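Local atomic coordinates of activating signal cointegrator 1 complex subunit 2 (Homo sapiens, PDB entry 6YXQ), a protein that binds K63-linked polyubiquitin chains and, within the ASCC complex, recruits ASCC3 and ALKBH3 to sites of DNA damage, besides taking part in the rescue of stalled ribosomes. Residues 30-35 / 82-87; 131-135 / 158-162; 209-213 / 286-290; 257-261 / 322-326. One frame throughout, in Å; residues are numbered along the deposited sequence.

From the N terminus, contact 1 closes first: the loop after the hairpin of strands 14-18 and 25-29 returns to helix 78-87, with helix 53-75 in between. Contact 2 follows in series, folding the loop after helix 147-156 back onto the end of helix 114-135. The two touch through Trp-82, whose CH2 lies 3.4 Å from Met-134 O, so Trp-82 joins helix 78-87 to the end of helix 114-135. Contacts 3 and 4 lie farther along and cross, their segments alternating: 209-213, 257-261, 286-290, 322-326. They interlock helices 193-216, 243-266, 279-300 and 306-340, and meet where Tyr-287 CE2 is 3.5 Å from Met-324 SE. Contacts 1 and 3 are about 46 Å apart, centre to centre.

Contact 1 (30-35 / 82-87); sequences ALHPEQ and WCQVIF
Leu-31 lies across the thiol of Cys-83, its CD2 3.7 Å from Cys-83 SG and its CA 3.6 Å from the same sulfur. The leucine takes the mt rotamer, which carries CD2 to 4.3 Å from Trp-82 CB and CD1 to 4.3 Å from Ile-86 CD1, while its CB sits 4.0 Å from Phe-87 CE2. Cys-83, Ile-86 and Phe-87 all have chi1 near m and direct their CA-to-CB bonds toward the loop; they occupy positions i, i+3 and i+4 of the last turn of helix 78-87, where Ile-86 N bonds Trp-82 O at 2.9 Å and Phe-87 N bonds Cys-83 O at 3.0 Å. Here the chain leaving the N-terminal beta-hairpin runs over a helix end: extended at Leu-31 and His-32 (psi 129° and 146°), then helical in phi and psi from Pro-33 to Gln-35. The closest CA pairs are Leu-31 with Cys-83, 5.3 Å, and Pro-33 with Phe-87, 5.6 Å. Pro-33 CD makes a CH-pi contact over the Phe-87 face, 3.9 Å from the ring centroid and 29° off its normal. On the side turned from the helix, His-32 NE2 donates to Glu-34 OE1 at 2.7 Å, although the glutamate is poorly ordered. Just beyond the loop segment, Ala-37 N bonds Gln-84 OE1 and Lys-36 NZ bonds Phe-87 O.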
loop_
_atom_site.group_PDB
_atom_site.type_symbol
_atom_site.label_atom_id
_atom_site.label_comp_id
_atom_site.label_asym_id
_atom_site.label_seq_id
_atom_site.Cartn_x
_atom_site.Cartn_y
_atom_site.Cartn_z
ATOM N N ALA B 30 -11.417 20.272 19.972
ATOM C CA ALA B 30 -10.858 20.462 18.641
ATOM C C ALA B 30 -11.451 19.457 17.659
ATOM O O ALA B 30 -12.162 19.829 16.720
ATOM C CB ALA B 30 -9.335 20.351 18.696
ATOM N N LEU B 31 -11.202 18.170 17.882
ATOM C CA LEU B 31 -11.749 17.135 17.012
ATOM C C LEU B 31 -13.266 17.047 17.158
ATOM O O LEU B 31 -13.785 16.943 18.272
ATOM C CB LEU B 31 -11.100 15.795 17.345
ATOM C CG LEU B 31 -9.593 15.882 17.602
ATOM C CD1 LEU B 31 -9.067 14.618 18.260
ATOM C CD2 LEU B 31 -8.855 16.152 16.301
ATOM N N HIS B 32 -13.979 17.081 16.032
ATOM C CA HIS B 32 -15.437 17.057 16.058
ATOM C C HIS B 32 -15.948 16.678 14.674
ATOM O O HIS B 32 -15.326 17.040 13.671
ATOM C CB HIS B 32 -16.001 18.418 16.493
ATOM C CG HIS B 32 -17.496 18.462 16.559
ATOM N ND1 HIS B 32 -18.219 17.785 17.518
ATOM C CD2 HIS B 32 -18.404 19.096 15.780
ATOM C CE1 HIS B 32 -19.508 17.997 17.325
ATOM N NE2 HIS B 32 -19.648 18.793 16.279
ATOM N N PRO B 33 -17.070 15.949 14.587
ATOM C CA PRO B 33 -17.559 15.474 13.277
ATOM C C PRO B 33 -17.760 16.541 12.208
ATOM O O PRO B 33 -17.418 16.286 11.044
ATOM C CB PRO B 33 -18.891 14.804 13.641
ATOM C CG PRO B 33 -18.673 14.290 15.007
ATOM C CD PRO B 33 -17.735 15.243 15.700
ATOM N N GLU B 34 -18.326 17.705 12.535
ATOM C CA GLU B 34 -18.602 18.669 11.476
ATOM C C GLU B 34 -17.472 19.657 11.255
ATOM O O GLU B 34 -17.533 20.432 10.297
ATOM C CB GLU B 34 -19.921 19.409 11.753
ATOM C CG GLU B 34 -21.078 18.450 11.890
ATOM C CD GLU B 34 -21.905 18.700 13.124
ATOM O OE1 GLU B 34 -21.324 18.943 14.202
ATOM O OE2 GLU B 34 -23.145 18.620 13.016
ATOM N N GLN B 35 -16.437 19.638 12.091
ATOM C CA GLN B 35 -15.195 20.280 11.683
ATOM C C GLN B 35 -14.501 19.505 10.564
ATOM O O GLN B 35 -13.676 20.079 9.844
ATOM C CB GLN B 35 -14.237 20.452 12.870
ATOM C CG GLN B 35 -13.406 21.733 12.764
ATOM C CD GLN B 35 -12.066 21.652 13.484
ATOM O OE1 GLN B 35 -11.922 20.925 14.459
ATOM N NE2 GLN B 35 -11.080 22.400 12.997
ATOM N N TRP B 82 -6.390 15.316 11.062
ATOM C CA TRP B 82 -6.775 14.291 12.024
ATOM C C TRP B 82 -8.289 14.225 12.182
ATOM O O TRP B 82 -8.856 13.131 12.300
ATOM C CB TRP B 82 -6.086 14.551 13.362
ATOM C CG TRP B 82 -4.744 13.895 13.454
ATOM C CD1 TRP B 82 -3.524 14.508 13.431
ATOM C CD2 TRP B 82 -4.487 12.492 13.578
ATOM N NE1 TRP B 82 -2.524 13.573 13.536
ATOM C CE2 TRP B 82 -3.088 12.327 13.628
ATOM C CE3 TRP B 82 -5.304 11.358 13.658
ATOM C CZ2 TRP B 82 -2.488 11.073 13.751
ATOM C CZ3 TRP B 82 -4.708 10.114 13.779
ATOM C CH2 TRP B 82 -3.315 9.982 13.824
ATOM N N CYS B 83 -8.961 15.380 12.175
ATOM C CA CYS B 83 -10.421 15.384 12.148
ATOM C C CYS B 83 -10.939 14.571 10.972
ATOM O O CYS B 83 -11.824 13.717 11.128
ATOM C CB CYS B 83 -10.949 16.817 12.067
ATOM S SG CYS B 83 -10.828 17.760 13.585
ATOM N N GLN B 84 -10.393 14.829 9.783
ATOM C CA GLN B 84 -10.848 14.123 8.592
ATOM C C GLN B 84 -10.646 12.619 8.740
ATOM O O GLN B 84 -11.577 11.837 8.518
ATOM C CB GLN B 84 -10.120 14.660 7.359
ATOM C CG GLN B 84 -10.748 14.255 6.034
ATOM C CD GLN B 84 -12.049 14.980 5.751
ATOM O OE1 GLN B 84 -12.345 16.008 6.358
ATOM N NE2 GLN B 84 -12.832 14.446 4.823
ATOM N N VAL B 85 -9.445 12.197 9.157
ATOM C CA VAL B 85 -9.147 10.763 9.206
ATOM C C VAL B 85 -9.994 10.065 10.262
ATOM O O VAL B 85 -10.382 8.899 10.100
ATOM C CB VAL B 85 -7.643 10.505 9.436
ATOM C CG1 VAL B 85 -6.811 11.263 8.428
ATOM C CG2 VAL B 85 -7.230 10.837 10.852
ATOM N N ILE B 86 -10.306 10.758 11.355
ATOM C CA ILE B 86 -11.072 10.107 12.405
ATOM C C ILE B 86 -12.542 10.014 12.022
ATOM O O ILE B 86 -13.186 8.986 12.256
ATOM C CB ILE B 86 -10.862 10.847 13.737
ATOM C CG1 ILE B 86 -9.420 10.669 14.212
ATOM C CG2 ILE B 86 -11.842 10.354 14.788
ATOM C CD1 ILE B 86 -9.130 11.346 15.525
ATOM N N PHE B 87 -13.097 11.058 11.398
ATOM C CA PHE B 87 -14.545 11.153 11.286
ATOM C C PHE B 87 -15.096 10.823 9.906
ATOM O O PHE B 87 -16.307 10.596 9.790
ATOM C CB PHE B 87 -15.010 12.554 11.706
ATOM C CG PHE B 87 -14.841 12.819 13.175
ATOM C CD1 PHE B 87 -15.730 12.284 14.094
ATOM C CD2 PHE B 87 -13.781 13.577 13.639
ATOM C CE1 PHE B 87 -15.570 12.511 15.441
ATOM C CE2 PHE B 87 -13.618 13.806 14.987
ATOM C CZ PHE B 87 -14.513 13.273 15.888
#

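Contact 2 (131-135 / 158-162); sequences FLRMS and FLFDI
Leu-159, the first residue of 158-162 to touch the helix, has phi/psi -65/-33° and an mt side chain that sets its CD1 4.3 Å from the selenium SE of Met-134, a selenomethionine; its carbonyl O lies 3.9 Å from Phe-131 CE1, at the edge of that ring. Phe-160 then turns extended (-132/114°) and, with chi1 m, sends its ring against Phe-131, Met-134 and Ser-135. CE1 of Phe-160 is 3.7 Å from Phe-131 CD1, and the pair forms an offset edge-to-face stack, the edge of Phe-131 toward the face of Phe-160, centroids 5.7 Å apart and planes at 66°. This is buried loop-on-helix packing: the link between helices 147-156 and 162-172 plugs against the C-terminal turn of helix 114-135. The nearest CA pairs are Met-134 with Leu-159, 8.1 Å, and Ser-135 with Phe-160, 9.0 Å. Phe-160 CE2 lies 4.2 Å from Met-134 CB, and its CZ 4.2 Å from Ser-135 CB. Ser-135, chi1 p, turns OG back to Leu-132 O at 2.7 Å. On the backbone, Phe-160 O is hydrogen-bonded to Tyr-194 OH.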
loop_
_atom_site.group_PDB
_atom_site.type_symbol
_atom_site.label_atom_id
_atom_site.label_comp_id
_atom_site.label_asym_id
_atom_site.label_seq_id
_atom_site.Cartn_x
_atom_site.Cartn_y
_atom_site.Cartn_z
ATOM N N PHE B 131 -0.053 7.182 5.738
ATOM C CA PHE B 131 0.094 6.252 6.850
ATOM C C PHE B 131 1.213 6.679 7.791
ATOM O O PHE B 131 1.108 6.463 9.003
ATOM C CB PHE B 131 0.291 4.831 6.327
ATOM C CG PHE B 131 -1.003 4.142 6.042
ATOM C CD1 PHE B 131 -1.770 3.636 7.082
ATOM C CD2 PHE B 131 -1.497 4.064 4.749
ATOM C CE1 PHE B 131 -2.992 3.027 6.833
ATOM C CE2 PHE B 131 -2.724 3.457 4.491
ATOM C CZ PHE B 131 -3.470 2.937 5.534
ATOM N N LEU B 132 2.263 7.316 7.269
ATOM C CA LEU B 132 3.276 7.905 8.142
ATOM C C LEU B 132 2.665 8.959 9.058
ATOM O O LEU B 132 2.940 8.990 10.268
ATOM C CB LEU B 132 4.391 8.527 7.307
ATOM C CG LEU B 132 5.796 8.521 7.905
ATOM C CD1 LEU B 132 6.751 9.008 6.854
ATOM C CD2 LEU B 132 5.914 9.374 9.156
ATOM N N ARG B 133 1.863 9.857 8.485
ATOM C CA ARG B 133 1.251 10.904 9.294
ATOM C C ARG B 133 0.427 10.309 10.422
ATOM O O ARG B 133 0.491 10.782 11.563
ATOM C CB ARG B 133 0.386 11.820 8.432
ATOM C CG ARG B 133 0.237 13.198 9.033
ATOM C CD ARG B 133 -0.357 14.193 8.065
ATOM N NE ARG B 133 -0.356 15.530 8.646
ATOM C CZ ARG B 133 -0.997 16.570 8.129
ATOM N NH1 ARG B 133 -1.698 16.428 7.011
ATOM N NH2 ARG B 133 -0.936 17.749 8.730
HETATM N N MSE B 134 -0.337 9.263 10.128
HETATM C CA MSE B 134 -1.191 8.677 11.160
HETATM C C MSE B 134 -0.423 7.825 12.168
HETATM O O MSE B 134 -0.851 7.667 13.309
HETATM C CB MSE B 134 -2.293 7.848 10.527
HETATM C CG MSE B 134 -3.211 8.638 9.636
HETATM SE SE MSE B 134 -4.718 7.544 9.069
HETATM C CE MSE B 134 -3.904 6.553 7.636
ATOM N N SER B 135 0.712 7.270 11.745
ATOM C CA SER B 135 1.551 6.529 12.679
ATOM C C SER B 135 2.282 7.461 13.633
ATOM O O SER B 135 2.602 7.065 14.758
ATOM C CB SER B 135 2.549 5.669 11.912
ATOM O OG SER B 135 3.402 6.491 11.138
ATOM N N PHE B 158 -10.566 2.036 13.290
ATOM C CA PHE B 158 -10.100 1.048 12.296
ATOM C C PHE B 158 -8.996 1.608 11.399
ATOM O O PHE B 158 -8.788 1.143 10.272
ATOM C CB PHE B 158 -11.259 0.512 11.445
ATOM C CG PHE B 158 -12.079 -0.554 12.127
ATOM C CD1 PHE B 158 -11.605 -1.858 12.231
ATOM C CD2 PHE B 158 -13.314 -0.250 12.678
ATOM C CE1 PHE B 158 -12.352 -2.839 12.870
ATOM C CE2 PHE B 158 -14.066 -1.227 13.318
ATOM C CZ PHE B 158 -13.586 -2.522 13.413
ATOM N N LEU B 159 -8.257 2.595 11.914
ATOM C CA LEU B 159 -7.188 3.221 11.139
ATOM C C LEU B 159 -6.072 2.234 10.841
ATOM O O LEU B 159 -5.418 2.322 9.797
ATOM C CB LEU B 159 -6.631 4.431 11.891
ATOM C CG LEU B 159 -7.589 5.593 12.170
ATOM C CD1 LEU B 159 -6.840 6.786 12.752
ATOM C CD2 LEU B 159 -8.335 5.999 10.906
ATOM N N PHE B 160 -5.826 1.298 11.755
ATOM C CA PHE B 160 -4.813 0.267 11.569
ATOM C C PHE B 160 -5.436 -1.078 11.913
ATOM O O PHE B 160 -5.814 -1.317 13.063
ATOM C CB PHE B 160 -3.575 0.531 12.430
ATOM C CG PHE B 160 -2.654 1.595 11.879
ATOM C CD1 PHE B 160 -1.692 1.281 10.934
ATOM C CD2 PHE B 160 -2.737 2.903 12.327
ATOM C CE1 PHE B 160 -0.840 2.252 10.439
ATOM C CE2 PHE B 160 -1.886 3.877 11.836
ATOM C CZ PHE B 160 -0.940 3.551 10.889
ATOM N N ASP B 161 -5.579 -1.934 10.911
ATOM C CA ASP B 161 -5.879 -3.336 11.124
ATOM C C ASP B 161 -4.575 -4.096 11.308
ATOM O O ASP B 161 -3.480 -3.535 11.238
ATOM C CB ASP B 161 -6.647 -3.909 9.939
ATOM C CG ASP B 161 -8.111 -3.587 9.984
ATOM O OD1 ASP B 161 -8.580 -3.129 11.046
ATOM O OD2 ASP B 161 -8.795 -3.799 8.959
ATOM N N ILE B 162 -4.686 -5.399 11.526
ATOM C CA ILE B 162 -3.534 -6.276 11.356
ATOM C C ILE B 162 -3.337 -6.522 9.861
ATOM O O ILE B 162 -2.199 -6.420 9.380
ATOM C CB ILE B 162 -3.690 -7.582 12.150
ATOM C CG1 ILE B 162 -3.421 -7.330 13.631
ATOM C CG2 ILE B 162 -2.720 -8.631 11.637
ATOM C CD1 ILE B 162 -1.979 -6.936 13.942
#

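Contact 3 (209-213 / 286-290); sequences FSNIL and FYEAA
Phe-286, with chi1 t (170°) and chi2 84°, reaches across from its helix and lays its ring among Phe-209, Ile-212 and Leu-213. Phe-209, chi1 m and chi2 -81°, points an edge at one face of that ring: the centroids are 4.9 Å apart, the planes 75° apart, and Phe-209 CD1 is 3.7 Å from Phe-286 CE2. Phe-209 O also comes 3.7 Å from Phe-286 CE1, although this carbonyl already accepts the backbone bond from Leu-213 N at 3.0 Å. Ile-212, an mt rotamer, meets the ring edge, its CG2 4.0 Å from Phe-286 CE1. The motif is a near-parallel pair of helices within an all-helical domain: the short segments of helices 193-216 and 279-300 run with their N-to-C directions only 16° apart and their axes 10.7 Å from each other at closest approach, a spacing wide enough for the large phenylalanine. Nearest CA atoms are Phe-209 with Phe-286, 7.2 Å, and Leu-213 with Ala-290, 6.5 Å. Leu-213, also mt, brings CG to 3.7 Å from Phe-286 CD1 and CD2 to 3.7 Å from Ala-289 CB and 3.9 Å from Ala-290 CB, where the small alanines make room. Leu-253 of helix 243-266 packs against both Ile-212 and Phe-286.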
loop_
_atom_site.group_PDB
_atom_site.type_symbol
_atom_site.label_atom_id
_atom_site.label_comp_id
_atom_site.label_asym_id
_atom_site.label_seq_id
_atom_site.Cartn_x
_atom_site.Cartn_y
_atom_site.Cartn_z
ATOM N N PHE B 209 -2.667 -22.142 5.727
ATOM C CA PHE B 209 -1.754 -23.218 5.346
ATOM C C PHE B 209 -2.478 -24.552 5.224
ATOM O O PHE B 209 -2.386 -25.221 4.187
ATOM C CB PHE B 209 -0.592 -23.295 6.343
ATOM C CG PHE B 209 0.415 -22.194 6.160
ATOM C CD1 PHE B 209 1.391 -22.281 5.183
ATOM C CD2 PHE B 209 0.349 -21.048 6.929
ATOM C CE1 PHE B 209 2.301 -21.253 4.995
ATOM C CE2 PHE B 209 1.259 -20.020 6.749
ATOM C CZ PHE B 209 2.235 -20.126 5.779
ATOM N N SER B 210 -3.259 -24.931 6.246
ATOM C CA SER B 210 -3.937 -26.221 6.163
ATOM C C SER B 210 -4.871 -26.261 4.962
ATOM O O SER B 210 -4.919 -27.265 4.238
ATOM C CB SER B 210 -4.694 -26.530 7.455
ATOM O OG SER B 210 -5.203 -25.359 8.046
ATOM N N ASN B 211 -5.573 -25.153 4.702
ATOM C CA ASN B 211 -6.439 -25.082 3.533
ATOM C C ASN B 211 -5.668 -25.436 2.274
ATOM O O ASN B 211 -6.099 -26.285 1.483
ATOM C CB ASN B 211 -7.052 -23.690 3.423
ATOM C CG ASN B 211 -8.164 -23.478 4.421
ATOM O OD1 ASN B 211 -8.821 -24.435 4.844
ATOM N ND2 ASN B 211 -8.383 -22.226 4.810
ATOM N N ILE B 212 -4.492 -24.826 2.104
ATOM C CA ILE B 212 -3.641 -25.144 0.962
ATOM C C ILE B 212 -3.413 -26.648 0.894
ATOM O O ILE B 212 -3.710 -27.296 -0.119
ATOM C CB ILE B 212 -2.321 -24.356 1.053
ATOM C CG1 ILE B 212 -2.613 -22.854 0.898
ATOM C CG2 ILE B 212 -1.301 -24.869 0.037
ATOM C CD1 ILE B 212 -1.427 -21.935 1.123
ATOM N N LEU B 213 -2.952 -27.232 2.006
ATOM C CA LEU B 213 -2.798 -28.681 2.074
ATOM C C LEU B 213 -4.097 -29.372 1.694
ATOM O O LEU B 213 -4.131 -30.205 0.779
ATOM C CB LEU B 213 -2.362 -29.096 3.479
ATOM C CG LEU B 213 -0.941 -28.694 3.873
ATOM C CD1 LEU B 213 -0.686 -28.987 5.342
ATOM C CD2 LEU B 213 0.074 -29.407 2.986
ATOM N N PHE B 286 4.371 -28.236 7.292
ATOM C CA PHE B 286 3.754 -27.814 6.042
ATOM C C PHE B 286 4.740 -27.918 4.894
ATOM O O PHE B 286 4.379 -28.354 3.799
ATOM C CB PHE B 286 3.235 -26.383 6.149
ATOM C CG PHE B 286 2.808 -25.805 4.829
ATOM C CD1 PHE B 286 1.539 -26.052 4.331
ATOM C CD2 PHE B 286 3.676 -25.028 4.080
ATOM C CE1 PHE B 286 1.143 -25.533 3.114
ATOM C CE2 PHE B 286 3.286 -24.506 2.858
ATOM C CZ PHE B 286 2.020 -24.759 2.374
ATOM N N TYR B 287 5.981 -27.477 5.117
ATOM C CA TYR B 287 7.029 -27.618 4.114
ATOM C C TYR B 287 7.168 -29.072 3.691
ATOM O O TYR B 287 7.098 -29.396 2.499
ATOM C CB TYR B 287 8.347 -27.078 4.681
ATOM C CG TYR B 287 9.402 -26.763 3.645
ATOM C CD1 TYR B 287 10.275 -27.743 3.199
ATOM C CD2 TYR B 287 9.530 -25.487 3.121
ATOM C CE1 TYR B 287 11.235 -27.470 2.255
ATOM C CE2 TYR B 287 10.490 -25.201 2.173
ATOM C CZ TYR B 287 11.344 -26.200 1.742
ATOM O OH TYR B 287 12.316 -25.934 0.798
ATOM N N GLU B 288 7.305 -29.966 4.668
ATOM C CA GLU B 288 7.447 -31.388 4.363
ATOM C C GLU B 288 6.271 -31.921 3.552
ATOM O O GLU B 288 6.460 -32.685 2.601
ATOM C CB GLU B 288 7.592 -32.183 5.654
ATOM C CG GLU B 288 9.017 -32.398 6.049
ATOM C CD GLU B 288 9.678 -33.501 5.268
ATOM O OE1 GLU B 288 8.956 -34.288 4.625
ATOM O OE2 GLU B 288 10.921 -33.588 5.307
ATOM N N ALA B 289 5.047 -31.550 3.924
ATOM C CA ALA B 289 3.884 -32.103 3.237
ATOM C C ALA B 289 3.757 -31.531 1.833
ATOM O O ALA B 289 3.621 -32.270 0.850
ATOM C CB ALA B 289 2.616 -31.825 4.044
ATOM N N ALA B 290 3.839 -30.212 1.724
ATOM C CA ALA B 290 3.462 -29.507 0.514
ATOM C C ALA B 290 4.576 -29.527 -0.524
ATOM O O ALA B 290 4.335 -29.871 -1.688
ATOM C CB ALA B 290 3.080 -28.076 0.887
#

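Contact 4 (257-261 / 322-326); sequences CTTLW and KLMEI
This is a buried helix-helix contact in the N-terminal, ASCC3-binding part of ASCC2, a near-parallel pairing of helices 243-266 and 306-340 that combines apolar packing with a cation-pi interaction. The short segments cross at +27° with axes 9.1 Å apart at closest approach; the nearest CA pairs are Cys-257 with Lys-322, 5.9 Å, and Trp-261 with Ile-326, 5.5 Å. On the inner side, Cys-257 SG lies 3.8 Å from Leu-323 CG. Ile-326, an mt rotamer, pushes its CD1 between the turns, 3.8 Å from Leu-260 CB and 3.8 Å from Cys-257 O, while its CG1 sits 3.7 Å from Trp-261 CB. Trp-261 has chi1 t and chi2 85°, which lays the indole beneath Lys-322. The lysine starts m, m and then extends t, t, so that CD makes a CH-pi contact 3.9 Å from the centroid of the Trp-261 five-membered ring. From ASCC3, His-178 meets the indole edge-to-face and Asp-181 forms a long, weak ion pair with Lys-322, placing this junction at the subunit interface. Lys-322 NZ stands over the Trp-261 six-membered ring, 3.7 Å from its centroid and 10° off the normal, and is salt-bridged to Glu-325 OE1 at 2.9 Å.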
loop_
_atom_site.group_PDB
_atom_site.type_symbol
_atom_site.label_atom_id
_atom_site.label_comp_id
_atom_site.label_asym_id
_atom_site.label_seq_id
_atom_site.Cartn_x
_atom_site.Cartn_y
_atom_site.Cartn_z
ATOM N N CYS B 257 3.458 -16.237 2.015
ATOM C CA CYS B 257 4.808 -16.301 2.572
ATOM C C CYS B 257 5.528 -14.970 2.452
ATOM O O CYS B 257 6.201 -14.542 3.398
ATOM C CB CYS B 257 5.634 -17.394 1.897
ATOM S SG CYS B 257 4.967 -19.060 1.998
ATOM N N THR B 258 5.410 -14.304 1.301
ATOM C CA THR B 258 6.049 -13.006 1.145
ATOM C C THR B 258 5.495 -11.994 2.140
ATOM O O THR B 258 6.260 -11.243 2.757
ATOM C CB THR B 258 5.873 -12.517 -0.289
ATOM O OG1 THR B 258 6.355 -13.515 -1.192
ATOM C CG2 THR B 258 6.633 -11.237 -0.519
ATOM N N THR B 259 4.170 -11.973 2.331
ATOM C CA THR B 259 3.570 -11.010 3.250
ATOM C C THR B 259 3.995 -11.276 4.689
ATOM O O THR B 259 4.398 -10.351 5.407
ATOM C CB THR B 259 2.050 -11.046 3.131
ATOM O OG1 THR B 259 1.679 -10.910 1.755
ATOM C CG2 THR B 259 1.438 -9.913 3.930
ATOM N N LEU B 260 3.906 -12.534 5.133
ATOM C CA LEU B 260 4.344 -12.868 6.484
ATOM C C LEU B 260 5.818 -12.526 6.690
ATOM O O LEU B 260 6.193 -11.930 7.713
ATOM C CB LEU B 260 4.093 -14.349 6.754
ATOM C CG LEU B 260 2.630 -14.724 6.957
ATOM C CD1 LEU B 260 2.498 -16.192 7.337
ATOM C CD2 LEU B 260 2.036 -13.832 8.021
ATOM N N TRP B 261 6.667 -12.883 5.725
ATOM C CA TRP B 261 8.087 -12.617 5.880
ATOM C C TRP B 261 8.371 -11.122 5.915
ATOM O O TRP B 261 9.183 -10.665 6.724
ATOM C CB TRP B 261 8.877 -13.282 4.755
ATOM C CG TRP B 261 10.262 -12.760 4.686
ATOM C CD1 TRP B 261 11.338 -13.187 5.413
ATOM C CD2 TRP B 261 10.725 -11.679 3.876
ATOM N NE1 TRP B 261 12.448 -12.445 5.092
ATOM C CE2 TRP B 261 12.099 -11.512 4.149
ATOM C CE3 TRP B 261 10.114 -10.839 2.942
ATOM C CZ2 TRP B 261 12.872 -10.541 3.516
ATOM C CZ3 TRP B 261 10.883 -9.877 2.315
ATOM C CH2 TRP B 261 12.248 -9.736 2.605
ATOM N N LYS B 322 11.311 -17.958 1.568
ATOM C CA LYS B 322 10.684 -17.062 2.535
ATOM C C LYS B 322 10.209 -17.816 3.772
ATOM O O LYS B 322 10.263 -17.284 4.887
ATOM C CB LYS B 322 9.516 -16.318 1.891
ATOM C CG LYS B 322 9.925 -15.316 0.834
ATOM C CD LYS B 322 10.972 -14.363 1.357
ATOM C CE LYS B 322 11.761 -13.740 0.223
ATOM N NZ LYS B 322 12.936 -12.989 0.733
ATOM N N LEU B 323 9.729 -19.052 3.599
ATOM C CA LEU B 323 9.320 -19.847 4.753
ATOM C C LEU B 323 10.499 -20.096 5.680
ATOM O O LEU B 323 10.394 -19.927 6.904
ATOM C CB LEU B 323 8.710 -21.176 4.299
ATOM C CG LEU B 323 7.193 -21.269 4.106
ATOM C CD1 LEU B 323 6.830 -22.451 3.216
ATOM C CD2 LEU B 323 6.504 -21.403 5.441
HETATM N N MSE B 324 11.637 -20.487 5.115
HETATM C CA MSE B 324 12.799 -20.746 5.963
HETATM C C MSE B 324 13.330 -19.478 6.627
HETATM O O MSE B 324 13.813 -19.509 7.766
HETATM C CB MSE B 324 13.914 -21.412 5.171
HETATM C CG MSE B 324 13.797 -22.913 5.140
HETATM SE SE MSE B 324 13.240 -23.495 3.413
HETATM C CE MSE B 324 14.989 -23.503 2.562
ATOM N N GLU B 325 13.241 -18.358 5.908
ATOM C CA GLU B 325 13.647 -17.088 6.499
ATOM C C GLU B 325 12.738 -16.713 7.665
ATOM O O GLU B 325 13.210 -16.217 8.693
ATOM C CB GLU B 325 13.664 -15.997 5.431
ATOM C CG GLU B 325 14.706 -16.261 4.353
ATOM C CD GLU B 325 14.759 -15.193 3.279
ATOM O OE1 GLU B 325 13.699 -14.611 2.957
ATOM O OE2 GLU B 325 15.867 -14.945 2.754
ATOM N N ILE B 326 11.433 -16.960 7.528
ATOM C CA ILE B 326 10.515 -16.753 8.646
ATOM C C ILE B 326 10.934 -17.607 9.837
ATOM O O ILE B 326 11.030 -17.124 10.979
ATOM C CB ILE B 326 9.071 -17.062 8.206
ATOM C CG1 ILE B 326 8.588 -16.020 7.202
ATOM C CG2 ILE B 326 8.134 -17.103 9.397
ATOM C CD1 ILE B 326 7.317 -16.403 6.498
#